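Local coordinates for protein 6-phosphogluconolactonase (Thermotoga maritima, PDB 1VL1) that hydrolyses 6-phosphogluconolactone to 6-phosphogluconate, the second step of the oxidative pentose phosphate pathway, at residues A65-L78 with V99-Y113. Residues are numbered along the deposited sequence; the frame is centred on the assembly and turned at random.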
# COMPACT_ATOMS: atom_id res chain seq x y z
N ALA A 65 9.46 -4.05 -11.02
CA ALA A 65 10.87 -4.23 -10.69
C ALA A 65 11.76 -4.33 -11.90
O ALA A 65 12.97 -4.12 -11.79
CB ALA A 65 11.07 -5.43 -9.81
N GLU A 66 11.17 -4.68 -13.03
CA GLU A 66 11.88 -4.85 -14.28
C GLU A 66 12.00 -3.55 -15.09
O GLU A 66 12.72 -3.51 -16.08
CB GLU A 66 11.19 -5.95 -15.11
CG GLU A 66 11.30 -7.32 -14.43
CD GLU A 66 10.36 -8.38 -14.96
OE1 GLU A 66 9.73 -8.20 -16.05
OE2 GLU A 66 10.27 -9.43 -14.25
N GLN A 67 11.33 -2.48 -14.66
CA GLN A 67 11.34 -1.23 -15.42
C GLN A 67 12.65 -0.49 -15.14
O GLN A 67 13.20 -0.64 -14.06
CB GLN A 67 10.15 -0.35 -15.03
CG GLN A 67 8.76 -0.99 -15.09
CD GLN A 67 8.48 -1.58 -16.43
OE1 GLN A 67 8.28 -0.84 -17.37
NE2 GLN A 67 8.48 -2.92 -16.53
N LYS A 68 13.12 0.32 -16.08
CA LYS A 68 14.33 1.13 -15.90
C LYS A 68 13.88 2.46 -15.27
O LYS A 68 13.58 3.44 -15.96
CB LYS A 68 15.07 1.34 -17.20
CG LYS A 68 15.73 0.07 -17.78
CD LYS A 68 16.63 -0.72 -16.79
CE LYS A 68 17.29 -1.90 -17.50
NZ LYS A 68 18.23 -2.73 -16.63
N PHE A 69 13.81 2.45 -13.95
CA PHE A 69 13.64 3.66 -13.12
C PHE A 69 14.96 4.03 -12.50
O PHE A 69 15.88 3.16 -12.37
CB PHE A 69 12.65 3.40 -12.01
CG PHE A 69 11.22 3.24 -12.46
CD1 PHE A 69 10.52 4.30 -12.96
CD2 PHE A 69 10.56 2.02 -12.28
CE1 PHE A 69 9.19 4.15 -13.35
CE2 PHE A 69 9.23 1.87 -12.65
CZ PHE A 69 8.55 2.93 -13.20
N PRO A 70 15.12 5.30 -12.12
CA PRO A 70 16.25 5.68 -11.31
C PRO A 70 15.90 5.34 -9.86
O PRO A 70 15.38 6.18 -9.12
CB PRO A 70 16.36 7.18 -11.55
CG PRO A 70 14.98 7.62 -11.76
CD PRO A 70 14.25 6.46 -12.42
N TRP A 71 16.16 4.10 -9.45
CA TRP A 71 15.65 3.60 -8.18
C TRP A 71 16.15 4.35 -6.98
O TRP A 71 15.50 4.29 -5.94
CB TRP A 71 16.04 2.15 -8.02
CG TRP A 71 15.39 1.26 -9.05
CD1 TRP A 71 16.01 0.59 -10.03
CD2 TRP A 71 14.00 0.94 -9.16
NE1 TRP A 71 15.11 -0.13 -10.77
CE2 TRP A 71 13.86 0.07 -10.26
CE3 TRP A 71 12.87 1.28 -8.43
CZ2 TRP A 71 12.62 -0.47 -10.65
CZ3 TRP A 71 11.64 0.76 -8.80
CH2 TRP A 71 11.53 -0.12 -9.90
N ASN A 72 17.35 4.91 -7.06
CA ASN A 72 17.85 5.76 -5.99
C ASN A 72 16.99 6.97 -5.67
O ASN A 72 17.14 7.57 -4.62
CB ASN A 72 19.26 6.23 -6.24
CG ASN A 72 19.41 7.07 -7.50
OD1 ASN A 72 19.01 6.65 -8.58
ND2 ASN A 72 20.02 8.25 -7.37
N ARG A 73 16.10 7.35 -6.57
CA ARG A 73 15.21 8.52 -6.35
C ARG A 73 13.85 8.07 -5.86
O ARG A 73 12.96 8.89 -5.64
CB ARG A 73 15.06 9.26 -7.68
CG ARG A 73 16.36 9.91 -8.11
CD ARG A 73 16.31 10.58 -9.47
NE ARG A 73 15.24 11.59 -9.49
CZ ARG A 73 14.58 11.96 -10.57
NH1 ARG A 73 14.91 11.50 -11.77
NH2 ARG A 73 13.64 12.89 -10.48
N ILE A 74 13.65 6.77 -5.67
CA ILE A 74 12.34 6.27 -5.26
C ILE A 74 12.40 5.66 -3.88
O ILE A 74 13.20 4.76 -3.65
CB ILE A 74 11.75 5.27 -6.26
CG1 ILE A 74 11.72 5.89 -7.67
CG2 ILE A 74 10.36 4.85 -5.80
CD1 ILE A 74 11.52 4.88 -8.80
N HIS A 75 11.59 6.18 -2.96
CA HIS A 75 11.52 5.65 -1.56
C HIS A 75 10.25 4.88 -1.33
O HIS A 75 9.15 5.37 -1.69
CB HIS A 75 11.63 6.80 -0.57
CG HIS A 75 12.93 7.52 -0.66
ND1 HIS A 75 13.89 7.45 0.32
CD2 HIS A 75 13.45 8.28 -1.65
CE1 HIS A 75 14.95 8.13 -0.07
NE2 HIS A 75 14.71 8.64 -1.26
N PHE A 76 10.37 3.69 -0.73
CA PHE A 76 9.21 2.81 -0.59
C PHE A 76 8.87 2.59 0.91
O PHE A 76 9.77 2.47 1.71
CB PHE A 76 9.49 1.43 -1.25
CG PHE A 76 9.53 1.47 -2.77
CD1 PHE A 76 8.37 1.57 -3.49
CD2 PHE A 76 10.72 1.45 -3.45
CE1 PHE A 76 8.37 1.61 -4.87
CE2 PHE A 76 10.72 1.49 -4.86
CZ PHE A 76 9.56 1.57 -5.53
N PHE A 77 7.58 2.49 1.20
CA PHE A 77 7.08 2.27 2.54
C PHE A 77 6.03 1.21 2.52
O PHE A 77 5.15 1.24 1.66
CB PHE A 77 6.45 3.56 3.08
CG PHE A 77 7.36 4.75 3.03
CD1 PHE A 77 7.54 5.46 1.85
CD2 PHE A 77 8.02 5.16 4.14
CE1 PHE A 77 8.41 6.50 1.78
CE2 PHE A 77 8.91 6.24 4.08
CZ PHE A 77 9.08 6.91 2.92
N LEU A 78 6.05 0.24 3.42
CA LEU A 78 4.89 -0.67 3.54
C LEU A 78 3.66 0.02 4.11
O LEU A 78 3.79 0.81 5.05
CB LEU A 78 5.25 -1.81 4.46
CG LEU A 78 5.89 -2.98 3.75
CD1 LEU A 78 7.01 -2.67 2.79
CD2 LEU A 78 6.31 -3.93 4.79
N VAL A 99 9.74 -9.97 -4.67
CA VAL A 99 9.31 -9.52 -6.01
C VAL A 99 9.92 -8.19 -6.43
O VAL A 99 10.07 -7.93 -7.64
CB VAL A 99 7.77 -9.47 -6.14
CG1 VAL A 99 7.20 -10.90 -5.98
CG2 VAL A 99 7.15 -8.48 -5.23
N LEU A 100 10.32 -7.36 -5.47
CA LEU A 100 10.76 -6.01 -5.80
C LEU A 100 12.05 -5.60 -5.15
O LEU A 100 12.98 -5.28 -5.84
CB LEU A 100 9.66 -5.03 -5.41
CG LEU A 100 9.92 -3.54 -5.58
CD1 LEU A 100 10.13 -3.21 -7.06
CD2 LEU A 100 8.73 -2.68 -5.05
N PHE A 101 12.10 -5.57 -3.82
CA PHE A 101 13.26 -4.95 -3.15
C PHE A 101 14.57 -5.66 -3.41
O PHE A 101 15.62 -5.05 -3.34
CB PHE A 101 13.06 -4.80 -1.63
CG PHE A 101 11.84 -4.05 -1.20
CD1 PHE A 101 11.31 -2.96 -1.89
CD2 PHE A 101 11.20 -4.45 0.00
CE1 PHE A 101 10.17 -2.33 -1.41
CE2 PHE A 101 10.13 -3.78 0.47
CZ PHE A 101 9.61 -2.74 -0.24
N SER A 102 14.50 -6.97 -3.65
CA SER A 102 15.70 -7.79 -3.89
C SER A 102 15.93 -7.95 -5.40
O SER A 102 16.94 -8.57 -5.82
CB SER A 102 15.51 -9.16 -3.23
OG SER A 102 14.69 -10.07 -4.03
N ARG A 103 14.98 -7.48 -6.24
CA ARG A 103 15.08 -7.63 -7.68
C ARG A 103 15.47 -6.36 -8.41
O ARG A 103 16.33 -6.39 -9.31
CB ARG A 103 13.83 -8.26 -8.23
CG ARG A 103 13.72 -9.74 -7.90
CD ARG A 103 12.42 -10.39 -8.38
NE ARG A 103 12.40 -10.61 -9.83
CZ ARG A 103 11.69 -9.91 -10.71
NH1 ARG A 103 10.94 -8.90 -10.35
NH2 ARG A 103 11.77 -10.21 -12.01
N ALA A 104 14.90 -5.24 -8.05
CA ALA A 104 15.41 -3.96 -8.50
C ALA A 104 16.54 -3.50 -7.59
O ALA A 104 16.54 -3.79 -6.40
CB ALA A 104 14.27 -2.96 -8.47
N LYS A 105 17.49 -2.77 -8.14
CA LYS A 105 18.62 -2.29 -7.32
C LYS A 105 18.25 -0.96 -6.61
O LYS A 105 18.74 0.12 -6.93
CB LYS A 105 19.91 -2.26 -8.15
CG LYS A 105 20.43 -3.74 -8.38
CD LYS A 105 21.62 -3.92 -9.36
CE LYS A 105 21.81 -5.41 -9.72
NZ LYS A 105 23.18 -5.82 -10.07
N ILE A 106 17.36 -1.10 -5.65
CA ILE A 106 16.92 0.00 -4.83
C ILE A 106 17.85 0.10 -3.62
O ILE A 106 18.04 -0.92 -2.89
CB ILE A 106 15.48 -0.24 -4.38
CG1 ILE A 106 14.48 -0.39 -5.56
CG2 ILE A 106 15.04 0.87 -3.44
CD1 ILE A 106 13.15 -1.12 -5.19
N PRO A 107 18.44 1.28 -3.39
CA PRO A 107 19.29 1.48 -2.21
C PRO A 107 18.60 1.05 -0.92
O PRO A 107 17.40 1.26 -0.74
CB PRO A 107 19.53 2.99 -2.21
CG PRO A 107 19.56 3.33 -3.70
CD PRO A 107 18.35 2.51 -4.21
N SER A 108 19.35 0.39 -0.05
CA SER A 108 18.77 -0.06 1.25
C SER A 108 18.06 1.05 2.03
O SER A 108 16.96 0.84 2.55
CB SER A 108 19.85 -0.68 2.12
OG SER A 108 19.26 -1.05 3.36
N GLY A 109 18.70 2.21 2.05
CA GLY A 109 18.21 3.40 2.75
C GLY A 109 16.86 3.91 2.24
O GLY A 109 16.19 4.67 2.93
N ASN A 110 16.48 3.47 1.03
CA ASN A 110 15.21 3.89 0.42
C ASN A 110 14.06 2.99 0.75
O ASN A 110 12.94 3.26 0.32
CB ASN A 110 15.33 3.93 -1.10
CG ASN A 110 16.17 5.05 -1.59
OD1 ASN A 110 17.14 5.55 -0.93
ND2 ASN A 110 15.86 5.46 -2.80
N VAL A 111 14.30 1.90 1.50
CA VAL A 111 13.25 0.94 1.75
C VAL A 111 12.92 1.00 3.22
O VAL A 111 13.77 0.76 4.06
CB VAL A 111 13.64 -0.51 1.35
CG1 VAL A 111 12.59 -1.51 1.80
CG2 VAL A 111 13.88 -0.58 -0.11
N HIS A 112 11.63 1.19 3.50
CA HIS A 112 11.18 1.39 4.84
C HIS A 112 10.09 0.39 5.19
O HIS A 112 9.10 0.25 4.48
CB HIS A 112 10.66 2.84 4.99
CG HIS A 112 11.65 3.90 4.57
ND1 HIS A 112 12.57 4.45 5.42
CD2 HIS A 112 11.85 4.50 3.36
CE1 HIS A 112 13.30 5.34 4.76
NE2 HIS A 112 12.92 5.34 3.50
N TYR A 113 10.28 -0.31 6.31
CA TYR A 113 9.39 -1.37 6.71
C TYR A 113 9.25 -1.42 8.23
O TYR A 113 9.92 -0.68 8.95
CB TYR A 113 9.85 -2.73 6.13
CG TYR A 113 11.21 -3.21 6.60
CD1 TYR A 113 11.39 -3.93 7.80
CD2 TYR A 113 12.33 -2.87 5.88
CE1 TYR A 113 12.65 -4.31 8.24
CE2 TYR A 113 13.60 -3.27 6.28
CZ TYR A 113 13.76 -3.99 7.48
OH TYR A 113 15.05 -4.38 7.89
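A beta-alpha-beta unit is closed here: strand 74-82 pairs in parallel with the short strand 111-112, and residues 100-101 of helix 92-101 pack against Phe76. Phe76 N donates to Asn110 O (2.8 Å), His112 N to Phe76 O, and Leu78 N to His112 O. Asn110, just before strand 111-112, grips the junction of the 71-73 turn and strand 74-82. Asn110 ND2 gives one bond to Asn72 O (3.1 Å) and one to Ile74 O (2.9 Å), both from above the carbonyl planes. The same amide stacks on one face of the His75 ring, the planes 18° apart. Beyond it, the Phe77 and His112 rings lie nearly parallel but slid apart, and Glu130 accepts a hydrogen bond from His112 ND1. On the face of the sheet that carries Phe76, Ile106 CD1 meets Phe76 CE2 at 3.6 Å, and Phe101 CE1 touches Phe76 CB. Ala104 CB sits over one face of the Trp71 indole in a CH-pi contact, 3.8 Å from the centroid of the five-membered ring. At the solvent-exposed edge, the Arg103 chain bends at chi3 (74°), which brings its guanidinium between Val99 O and Glu66. Arg103 NH1 donates to Val99 O and also bonds Glu62 O. Arg103 NH2 donates to the anti lone pair of Glu66 OE2 at 2.8 Å, as part of a salt bridge.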